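Local coordinates for Keto/oxoacid ferredoxin oxidoreductase, gamma subunit (Geobacter sulfurreducens, PDB 3ON3), which probably forms the gamma subunit of an enzyme that oxidises 2-oxoacids and passes the electrons to ferredoxin, at residues V23-K35 with V145-R158. Numbering follows the deposited sequence.
With SO4 (sulfate ion), chain C.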
loop_
_atom_site.group_PDB
_atom_site.type_symbol
_atom_site.label_atom_id
_atom_site.label_comp_id
_atom_site.label_asym_id
_atom_site.label_seq_id
_atom_site.Cartn_x
_atom_site.Cartn_y
_atom_site.Cartn_z
ATOM N N VAL B 23 -3.776 2.260 -3.093
ATOM C CA VAL B 23 -4.543 1.295 -2.323
ATOM C C VAL B 23 -6.056 1.583 -2.364
ATOM O O VAL B 23 -6.858 0.688 -2.637
ATOM C CB VAL B 23 -4.055 1.209 -0.885
ATOM C CG1 VAL B 23 -5.110 0.525 -0.031
ATOM C CG2 VAL B 23 -2.705 0.474 -0.831
ATOM N N ILE B 24 -6.427 2.830 -2.089
ATOM C CA ILE B 24 -7.811 3.276 -2.215
ATOM C C ILE B 24 -8.428 2.952 -3.591
ATOM O O ILE B 24 -9.530 2.394 -3.674
ATOM C CB ILE B 24 -7.924 4.776 -1.916
ATOM C CG1 ILE B 24 -7.598 5.038 -0.445
ATOM C CG2 ILE B 24 -9.316 5.287 -2.258
ATOM C CD1 ILE B 24 -7.508 6.497 -0.092
HETATM N N MSE B 25 -7.705 3.268 -4.664
HETATM C CA MSE B 25 -8.174 2.943 -6.013
HETATM C C MSE B 25 -8.382 1.449 -6.229
HETATM O O MSE B 25 -9.358 1.051 -6.866
HETATM C CB MSE B 25 -7.213 3.467 -7.088
HETATM C CG MSE B 25 -7.522 4.851 -7.606
HETATM SE SE MSE B 25 -9.178 5.015 -8.637
HETATM C CE MSE B 25 -9.254 3.215 -9.354
ATOM N N ALA B 26 -7.454 0.627 -5.731
ATOM C CA ALA B 26 -7.555 -0.821 -5.879
ATOM C C ALA B 26 -8.776 -1.399 -5.133
ATOM O O ALA B 26 -9.480 -2.274 -5.651
ATOM C CB ALA B 26 -6.234 -1.521 -5.420
ATOM N N GLU B 27 -9.014 -0.910 -3.919
ATOM C CA GLU B 27 -10.144 -1.366 -3.102
ATOM C C GLU B 27 -11.500 -0.822 -3.597
ATOM O O GLU B 27 -12.534 -1.474 -3.437
ATOM C CB GLU B 27 -9.890 -1.047 -1.619
ATOM C CG GLU B 27 -8.748 -1.900 -1.016
ATOM C CD GLU B 27 -8.230 -1.416 0.341
ATOM O OE1 GLU B 27 -8.654 -0.340 0.806
ATOM O OE2 GLU B 27 -7.375 -2.118 0.939
ATOM N N ALA B 28 -11.486 0.355 -4.225
ATOM C CA ALA B 28 -12.701 0.885 -4.837
ATOM C C ALA B 28 -13.141 -0.075 -5.918
ATOM O O ALA B 28 -14.298 -0.451 -5.985
ATOM C CB ALA B 28 -12.466 2.262 -5.418
ATOM N N ALA B 29 -12.190 -0.502 -6.746
ATOM C CA ALA B 29 -12.488 -1.401 -7.850
ATOM C C ALA B 29 -12.977 -2.780 -7.411
ATOM O O ALA B 29 -13.906 -3.323 -7.993
ATOM C CB ALA B 29 -11.270 -1.548 -8.750
ATOM N N SER B 30 -12.334 -3.362 -6.408
ATOM C CA SER B 30 -12.559 -4.775 -6.102
ATOM C C SER B 30 -13.582 -4.972 -4.991
ATOM O O SER B 30 -14.640 -5.537 -5.219
ATOM C CB SER B 30 -11.242 -5.457 -5.734
ATOM O OG SER B 30 -10.554 -4.681 -4.772
ATOM N N ILE B 31 -13.257 -4.502 -3.792
ATOM C CA ILE B 31 -14.187 -4.561 -2.673
ATOM C C ILE B 31 -15.537 -3.952 -3.024
ATOM O O ILE B 31 -16.570 -4.572 -2.770
ATOM C CB ILE B 31 -13.643 -3.810 -1.450
ATOM C CG1 ILE B 31 -12.278 -4.365 -1.049
ATOM C CG2 ILE B 31 -14.626 -3.920 -0.295
ATOM C CD1 ILE B 31 -11.628 -3.600 0.074
ATOM N N TYR B 32 -15.534 -2.748 -3.608
ATOM C CA TYR B 32 -16.793 -2.032 -3.862
ATOM C C TYR B 32 -17.338 -2.157 -5.268
ATOM O O TYR B 32 -18.525 -2.348 -5.440
ATOM C CB TYR B 32 -16.723 -0.574 -3.401
ATOM C CG TYR B 32 -16.321 -0.510 -1.956
ATOM C CD1 TYR B 32 -17.221 -0.858 -0.943
ATOM C CD2 TYR B 32 -15.035 -0.162 -1.599
ATOM C CE1 TYR B 32 -16.845 -0.831 0.389
ATOM C CE2 TYR B 32 -14.640 -0.140 -0.277
ATOM C CZ TYR B 32 -15.543 -0.471 0.715
ATOM O OH TYR B 32 -15.120 -0.438 2.026
ATOM N N ASP B 33 -16.491 -2.097 -6.282
ATOM C CA ASP B 33 -17.023 -2.150 -7.645
ATOM C C ASP B 33 -17.108 -3.551 -8.241
ATOM O O ASP B 33 -17.644 -3.719 -9.329
ATOM C CB ASP B 33 -16.286 -1.188 -8.579
ATOM C CG ASP B 33 -17.183 -0.047 -9.051
ATOM O OD1 ASP B 33 -18.341 0.020 -8.586
ATOM O OD2 ASP B 33 -16.742 0.777 -9.879
ATOM N N GLY B 34 -16.592 -4.549 -7.523
ATOM C CA GLY B 34 -16.691 -5.928 -7.963
ATOM C C GLY B 34 -15.676 -6.336 -9.021
ATOM O O GLY B 34 -15.780 -7.397 -9.634
ATOM N N LYS B 35 -14.682 -5.496 -9.254
ATOM C CA LYS B 35 -13.647 -5.869 -10.212
ATOM C C LYS B 35 -12.441 -6.521 -9.522
ATOM O O LYS B 35 -12.451 -6.751 -8.308
ATOM C CB LYS B 35 -13.224 -4.653 -11.047
ATOM C CG LYS B 35 -14.384 -3.999 -11.783
ATOM C CD LYS B 35 -13.988 -2.674 -12.431
ATOM C CE LYS B 35 -15.132 -2.114 -13.290
ATOM N NZ LYS B 35 -14.724 -0.909 -14.071
ATOM N N VAL B 145 -12.956 4.748 -14.213
ATOM C CA VAL B 145 -12.610 3.335 -14.065
ATOM C C VAL B 145 -13.435 2.662 -12.954
ATOM O O VAL B 145 -13.776 1.477 -13.051
ATOM C CB VAL B 145 -11.066 3.102 -13.883
ATOM C CG1 VAL B 145 -10.580 3.580 -12.520
ATOM C CG2 VAL B 145 -10.728 1.645 -14.072
ATOM N N VAL B 146 -13.763 3.428 -11.912
ATOM C CA VAL B 146 -14.623 2.951 -10.825
ATOM C C VAL B 146 -15.764 3.940 -10.622
ATOM O O VAL B 146 -15.622 5.118 -10.969
ATOM C CB VAL B 146 -13.847 2.807 -9.496
ATOM C CG1 VAL B 146 -12.773 1.721 -9.619
ATOM C CG2 VAL B 146 -13.205 4.141 -9.065
ATOM N N SER B 147 -16.884 3.477 -10.059
ATOM C CA SER B 147 -17.991 4.381 -9.759
ATOM C C SER B 147 -17.538 5.379 -8.708
ATOM O O SER B 147 -16.641 5.090 -7.916
ATOM C CB SER B 147 -19.230 3.617 -9.264
ATOM O OG SER B 147 -18.948 2.901 -8.064
ATOM N N LYS B 148 -18.156 6.552 -8.714
ATOM C CA LYS B 148 -17.880 7.558 -7.702
ATOM C C LYS B 148 -18.196 6.982 -6.319
ATOM O O LYS B 148 -17.468 7.234 -5.359
ATOM C CB LYS B 148 -18.698 8.833 -7.967
ATOM C CG LYS B 148 -18.465 9.959 -6.944
ATOM C CD LYS B 148 -19.517 11.090 -7.063
ATOM C CE LYS B 148 -19.129 12.323 -6.239
ATOM N NZ LYS B 148 -20.282 13.291 -6.037
ATOM N N GLU B 149 -19.268 6.191 -6.232
ATOM C CA GLU B 149 -19.636 5.564 -4.966
ATOM C C GLU B 149 -18.551 4.611 -4.442
ATOM O O GLU B 149 -18.211 4.659 -3.256
ATOM C CB GLU B 149 -21.012 4.858 -5.037
ATOM C CG GLU B 149 -21.359 4.064 -3.765
ATOM C CD GLU B 149 -22.697 3.300 -3.806
ATOM O OE1 GLU B 149 -23.380 3.266 -4.850
ATOM O OE2 GLU B 149 -23.067 2.719 -2.762
ATOM N N ALA B 150 -18.022 3.759 -5.324
ATOM C CA ALA B 150 -16.958 2.811 -4.972
ATOM C C ALA B 150 -15.757 3.538 -4.394
ATOM O O ALA B 150 -15.215 3.166 -3.350
ATOM C CB ALA B 150 -16.526 2.002 -6.201
ATOM N N ALA B 151 -15.338 4.583 -5.091
ATOM C CA ALA B 151 -14.165 5.344 -4.693
ATOM C C ALA B 151 -14.402 6.081 -3.387
ATOM O O ALA B 151 -13.511 6.145 -2.525
ATOM C CB ALA B 151 -13.742 6.332 -5.815
ATOM N N GLU B 152 -15.595 6.653 -3.245
ATOM C CA GLU B 152 -15.933 7.372 -2.026
ATOM C C GLU B 152 -15.877 6.431 -0.808
ATOM O O GLU B 152 -15.326 6.784 0.234
ATOM C CB GLU B 152 -17.332 7.994 -2.110
ATOM C CG GLU B 152 -17.598 8.946 -0.940
ATOM C CD GLU B 152 -19.036 9.436 -0.831
ATOM O OE1 GLU B 152 -19.934 8.913 -1.536
ATOM O OE2 GLU B 152 -19.258 10.347 -0.011
ATOM N N LYS B 153 -16.484 5.254 -0.942
ATOM C CA LYS B 153 -16.488 4.253 0.127
ATOM C C LYS B 153 -15.067 3.838 0.461
ATOM O O LYS B 153 -14.688 3.818 1.631
ATOM C CB LYS B 153 -17.303 3.022 -0.262
ATOM C CG LYS B 153 -18.820 3.218 -0.212
ATOM C CD LYS B 153 -19.527 1.886 -0.288
ATOM C CE LYS B 153 -21.026 2.040 -0.202
ATOM N NZ LYS B 153 -21.703 0.715 -0.129
ATOM N N ALA B 154 -14.287 3.522 -0.573
ATOM C CA ALA B 154 -12.857 3.224 -0.401
ATOM C C ALA B 154 -12.059 4.342 0.271
ATOM O O ALA B 154 -11.243 4.067 1.148
ATOM C CB ALA B 154 -12.203 2.811 -1.739
ATOM N N VAL B 155 -12.276 5.594 -0.140
ATOM C CA VAL B 155 -11.590 6.715 0.493
ATOM C C VAL B 155 -11.923 6.757 1.978
ATOM O O VAL B 155 -11.042 6.783 2.828
ATOM C CB VAL B 155 -11.969 8.095 -0.095
ATOM C CG1 VAL B 155 -11.416 9.209 0.787
ATOM C CG2 VAL B 155 -11.463 8.275 -1.523
ATOM N N LEU B 156 -13.208 6.752 2.284
ATOM C CA LEU B 156 -13.653 7.022 3.644
ATOM C C LEU B 156 -13.336 5.883 4.617
ATOM O O LEU B 156 -13.264 6.097 5.806
ATOM C CB LEU B 156 -15.141 7.369 3.649
ATOM C CG LEU B 156 -15.471 8.589 2.783
ATOM C CD1 LEU B 156 -16.975 8.765 2.621
ATOM C CD2 LEU B 156 -14.834 9.838 3.366
ATOM N N SER B 157 -13.135 4.683 4.098
ATOM C CA SER B 157 -12.810 3.546 4.946
ATOM C C SER B 157 -11.332 3.548 5.353
ATOM O O SER B 157 -10.937 2.841 6.288
ATOM C CB SER B 157 -13.166 2.236 4.245
ATOM O OG SER B 157 -14.518 2.254 3.833
ATOM N N ARG B 158 -10.526 4.356 4.667
ATOM C CA ARG B 158 -9.092 4.456 4.959
ATOM C C ARG B 158 -8.728 5.780 5.637
ATOM O O ARG B 158 -7.610 6.256 5.541
ATOM C CB ARG B 158 -8.286 4.296 3.666
ATOM C CG ARG B 158 -8.392 2.914 3.057
ATOM C CD ARG B 158 -7.170 2.132 3.420
ATOM N NE ARG B 158 -7.229 0.720 3.075
ATOM C CZ ARG B 158 -6.546 -0.204 3.743
ATOM N NH1 ARG B 158 -5.801 0.163 4.774
ATOM N NH2 ARG B 158 -6.614 -1.478 3.397
HETATM S S SO4 C . -4.800 -3.203 6.131
HETATM O O1 SO4 C . -4.021 -1.980 5.997
HETATM O O2 SO4 C . -4.770 -3.621 7.520
HETATM O O3 SO4 C . -6.178 -2.919 5.738
HETATM O O4 SO4 C . -4.291 -4.276 5.283
HETATM O O HOH W 1 -10.762 1.310 1.363
#
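Glu27 OE2 is gripped by Arg158 NH2 at 2.7 Å and by Tyr43 OH of the second subunit. Its twin OE1 accepts a nearly straight bond from Arg158 NE at 2.9 Å and another from a water that also donates to Ala154 O. Arginine suits the place because NE and NH2 meet both syn lone pairs side-on, the two planes within 23° of each other; NH1 and NH2 also bond a sulfate, probably from the crystallisation liquor. In this pyruvate ferredoxin/flavodoxin oxidoreductase family domain, helix 18-32 packs on the mixed sheet through Met25, which touches Ile8 and Ile58, and its 23-32 part passes helix 148-157 with axes 7.9 Å apart at 123°. Alanines permit this closeness: Ala154 CB, a knob among Ile24, Glu27, Ala28 and Tyr32, lies 3.3 Å from Ile24 O. In return Tyr32 is a knob among Ala150, Lys153, Ala154 and Ser157, with Lys153 CB over the ring centre in a CH-pi contact. With an alanine in place of this tyrosine, Lys153 CB would probably lose its aromatic face and a gap would open beside Ala150. Asp33 OD2 accepts from Ser147 N at 2.7 Å and OD1 from Ser147 OG, the short N-cap hydroxyl that also accepts from Ala150 N.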